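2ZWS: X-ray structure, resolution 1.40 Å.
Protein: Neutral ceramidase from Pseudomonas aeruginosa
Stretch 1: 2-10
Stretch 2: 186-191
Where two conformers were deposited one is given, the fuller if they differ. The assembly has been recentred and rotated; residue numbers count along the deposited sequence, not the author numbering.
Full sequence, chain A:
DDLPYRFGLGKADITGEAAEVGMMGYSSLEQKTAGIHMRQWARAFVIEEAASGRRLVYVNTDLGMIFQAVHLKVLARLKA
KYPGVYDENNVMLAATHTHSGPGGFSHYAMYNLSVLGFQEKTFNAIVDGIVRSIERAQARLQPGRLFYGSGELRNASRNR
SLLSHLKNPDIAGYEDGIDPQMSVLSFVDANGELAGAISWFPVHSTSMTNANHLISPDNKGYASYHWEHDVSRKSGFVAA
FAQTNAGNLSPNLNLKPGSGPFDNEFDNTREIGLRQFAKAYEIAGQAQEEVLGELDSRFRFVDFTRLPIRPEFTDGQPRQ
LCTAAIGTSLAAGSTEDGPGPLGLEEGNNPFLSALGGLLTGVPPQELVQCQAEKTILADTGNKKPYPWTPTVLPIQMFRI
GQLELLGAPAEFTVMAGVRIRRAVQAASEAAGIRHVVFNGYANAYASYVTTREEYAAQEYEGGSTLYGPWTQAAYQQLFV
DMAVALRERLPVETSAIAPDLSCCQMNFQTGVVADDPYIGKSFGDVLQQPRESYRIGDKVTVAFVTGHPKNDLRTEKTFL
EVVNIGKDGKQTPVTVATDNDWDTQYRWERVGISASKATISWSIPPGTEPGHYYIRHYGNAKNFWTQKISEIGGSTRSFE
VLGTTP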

# COMPACT_ATOMS: atom_id res chain seq x y z
N ASP A 2 2.21 -31.84 17.55
CA ASP A 2 2.76 -31.86 16.19
C ASP A 2 3.22 -30.45 15.82
O ASP A 2 4.19 -29.95 16.39
CB ASP A 2 1.76 -32.44 15.17
CG ASP A 2 2.45 -33.08 13.96
OD1 ASP A 2 1.73 -33.49 13.01
OD2 ASP A 2 3.70 -33.18 13.94
N LEU A 3 2.50 -29.79 14.91
CA LEU A 3 3.00 -28.58 14.24
C LEU A 3 3.13 -27.37 15.15
O LEU A 3 2.30 -27.16 16.04
CB LEU A 3 2.14 -28.28 13.01
CG LEU A 3 2.30 -29.32 11.89
CD1 LEU A 3 1.12 -29.31 10.94
CD2 LEU A 3 3.60 -29.14 11.13
N PRO A 4 4.21 -26.57 14.95
CA PRO A 4 4.55 -25.50 15.90
C PRO A 4 3.61 -24.28 15.88
O PRO A 4 3.49 -23.59 16.90
CB PRO A 4 5.96 -25.09 15.48
CG PRO A 4 6.10 -25.52 14.05
CD PRO A 4 5.20 -26.71 13.87
N TYR A 5 2.98 -24.03 14.74
CA TYR A 5 2.15 -22.83 14.58
C TYR A 5 0.83 -23.18 13.96
O TYR A 5 0.66 -24.28 13.40
CB TYR A 5 2.87 -21.79 13.68
CG TYR A 5 4.19 -21.32 14.23
CD1 TYR A 5 5.38 -21.73 13.66
CD2 TYR A 5 4.24 -20.47 15.34
CE1 TYR A 5 6.62 -21.31 14.17
CE2 TYR A 5 5.46 -20.06 15.86
CZ TYR A 5 6.64 -20.48 15.27
OH TYR A 5 7.85 -20.06 15.77
N ARG A 6 -0.12 -22.26 14.07
CA ARG A 6 -1.26 -22.25 13.17
C ARG A 6 -1.16 -20.95 12.41
O ARG A 6 -0.68 -19.94 12.94
CB ARG A 6 -2.57 -22.31 13.94
CG ARG A 6 -2.78 -23.65 14.64
CD ARG A 6 -4.04 -23.58 15.50
NE ARG A 6 -3.90 -22.70 16.66
CZ ARG A 6 -3.48 -23.11 17.86
NH1 ARG A 6 -3.14 -24.38 18.07
NH2 ARG A 6 -3.38 -22.23 18.85
N PHE A 7 -1.60 -20.94 11.16
CA PHE A 7 -1.70 -19.63 10.45
C PHE A 7 -3.00 -19.54 9.69
O PHE A 7 -3.62 -20.58 9.40
CB PHE A 7 -0.51 -19.38 9.51
CG PHE A 7 -0.31 -20.43 8.46
CD1 PHE A 7 -1.11 -20.45 7.31
CD2 PHE A 7 0.68 -21.40 8.62
CE1 PHE A 7 -0.92 -21.44 6.34
CE2 PHE A 7 0.86 -22.39 7.66
CZ PHE A 7 0.05 -22.42 6.54
N GLY A 8 -3.43 -18.31 9.40
CA GLY A 8 -4.62 -18.11 8.60
C GLY A 8 -4.34 -17.02 7.61
O GLY A 8 -3.71 -16.01 7.97
N LEU A 9 -4.74 -17.25 6.36
CA LEU A 9 -4.47 -16.29 5.27
C LEU A 9 -5.77 -15.79 4.73
O LEU A 9 -6.65 -16.57 4.40
CB LEU A 9 -3.74 -16.97 4.14
CG LEU A 9 -2.58 -17.87 4.57
CD1 LEU A 9 -2.05 -18.60 3.36
CD2 LEU A 9 -1.51 -16.99 5.19
N GLY A 10 -5.90 -14.48 4.62
CA GLY A 10 -7.15 -13.87 4.14
C GLY A 10 -6.88 -12.68 3.23
O GLY A 10 -5.82 -12.05 3.32
N SER A 186 7.66 -17.76 4.55
CA SER A 186 6.74 -18.64 3.87
C SER A 186 5.92 -19.44 4.85
O SER A 186 6.38 -19.78 5.95
CB SER A 186 7.47 -19.54 2.87
OG SER A 186 8.57 -20.18 3.49
N PHE A 187 4.68 -19.70 4.42
CA PHE A 187 3.70 -20.39 5.23
C PHE A 187 3.42 -21.74 4.59
O PHE A 187 2.82 -21.82 3.51
CB PHE A 187 2.43 -19.56 5.32
CG PHE A 187 2.63 -18.24 6.00
CD1 PHE A 187 3.19 -17.16 5.32
CD2 PHE A 187 2.29 -18.09 7.34
CE1 PHE A 187 3.39 -15.92 5.96
CE2 PHE A 187 2.46 -16.85 7.99
CZ PHE A 187 3.03 -15.77 7.30
N VAL A 188 3.85 -22.79 5.28
CA VAL A 188 3.81 -24.15 4.70
C VAL A 188 2.76 -24.96 5.47
O VAL A 188 2.80 -25.03 6.70
CB VAL A 188 5.22 -24.81 4.75
CG1 VAL A 188 5.17 -26.30 4.34
CG2 VAL A 188 6.22 -24.04 3.87
N ASP A 189 1.81 -25.54 4.74
CA ASP A 189 0.71 -26.25 5.38
C ASP A 189 1.08 -27.69 5.80
O ASP A 189 2.21 -28.15 5.56
CB ASP A 189 -0.54 -26.20 4.50
CG ASP A 189 -0.42 -27.01 3.22
OD1 ASP A 189 0.49 -27.89 3.11
OD2 ASP A 189 -1.27 -26.79 2.32
N ALA A 190 0.12 -28.38 6.41
CA ALA A 190 0.32 -29.74 6.91
C ALA A 190 0.65 -30.76 5.82
O ALA A 190 1.01 -31.90 6.13
CB ALA A 190 -0.92 -30.16 7.67
N ASN A 191 0.53 -30.35 4.55
CA ASN A 191 0.94 -31.16 3.39
C ASN A 191 2.42 -31.15 2.89
O ASN A 191 2.68 -31.70 1.85
CB ASN A 191 -0.05 -31.04 2.20
CG ASN A 191 -1.45 -31.55 2.52
OD1 ASN A 191 -1.63 -32.57 3.21
ND2 ASN A 191 -2.45 -30.86 1.99

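The contact is built around two phenylalanines. No hydrogen bond joins the stretches, and the strands, their directions 108° apart and their axes 8.6 Å apart at closest approach, meet mainly through side chains. Phe7 and Phe187 both send their CA-to-CB bonds toward the other stretch, and their CA atoms lie 7.5 Å apart. Their rings form an edge-to-face pair, with planes at 72° and centroids 5.4 Å apart; the edge of Phe187 addresses the face of Phe7, and CD2 of Phe187 comes within 3.7 Å of CG of Phe7. The CB of Phe187 adds to this, sitting 3.8 Å from the centroid of the Phe7 ring and only 8° off its normal, a CH-pi contact almost squarely over the face. One ring face thus receives both the root and the edge of the opposing side chain. The rotamers differ, p for Phe7 and m for Phe187, and a flat, wide residue suits each position because it offers both a face and an edge to its neighbours.

Leu9 extends this centre. Two residues on from Phe7, it again points toward the other stretch, following the alternation of an extended strand, while a CB on the intervening Gly8 would point away. Its CD2 lies over a face of Phe187, 4.4 Å from that residue's CG, a looser apolar contact in which a methyl of the branched leucine lies over a flat ring. Phe7, Leu9 and Phe187 are all buried.

Farther out, the edge of the Phe7 ring meets backbone. Its CE2 lies 3.4 Å from O of Val188, and its CZ lies 4.0 Å from N of Asp189, both near the ring plane. The weakly positive rim of an aromatic ring tolerates a carbonyl oxygen well. Val188 and Asp189 direct their CA-to-CB bonds away, so main chain is accessible to the ring here, although CZ of Phe7 also comes within 4.3 Å of CB of Asp189.

Leu3, in the loop before the strand, makes a separate apolar contact at the margin: its CD1 lies 3.9 Å from CB of Ala190. The leucine bridges the 7.9 Å between CA of Leu3 and CA of Ala190, a small, exposed partner whose CB points sideways. Beyond it the polar edge is organised within the second stretch, where N of Asn191 donates to OD1 of Asp189 at 2.9 Å, a local hydrogen bond that gives the carboxylate of buried Asp189 a polar partner. With no hydrogen bond between them, the two stretches bury 273 Å², both sides summed, through apolar and aromatic contacts and the approach of the Phe7 edge to backbone.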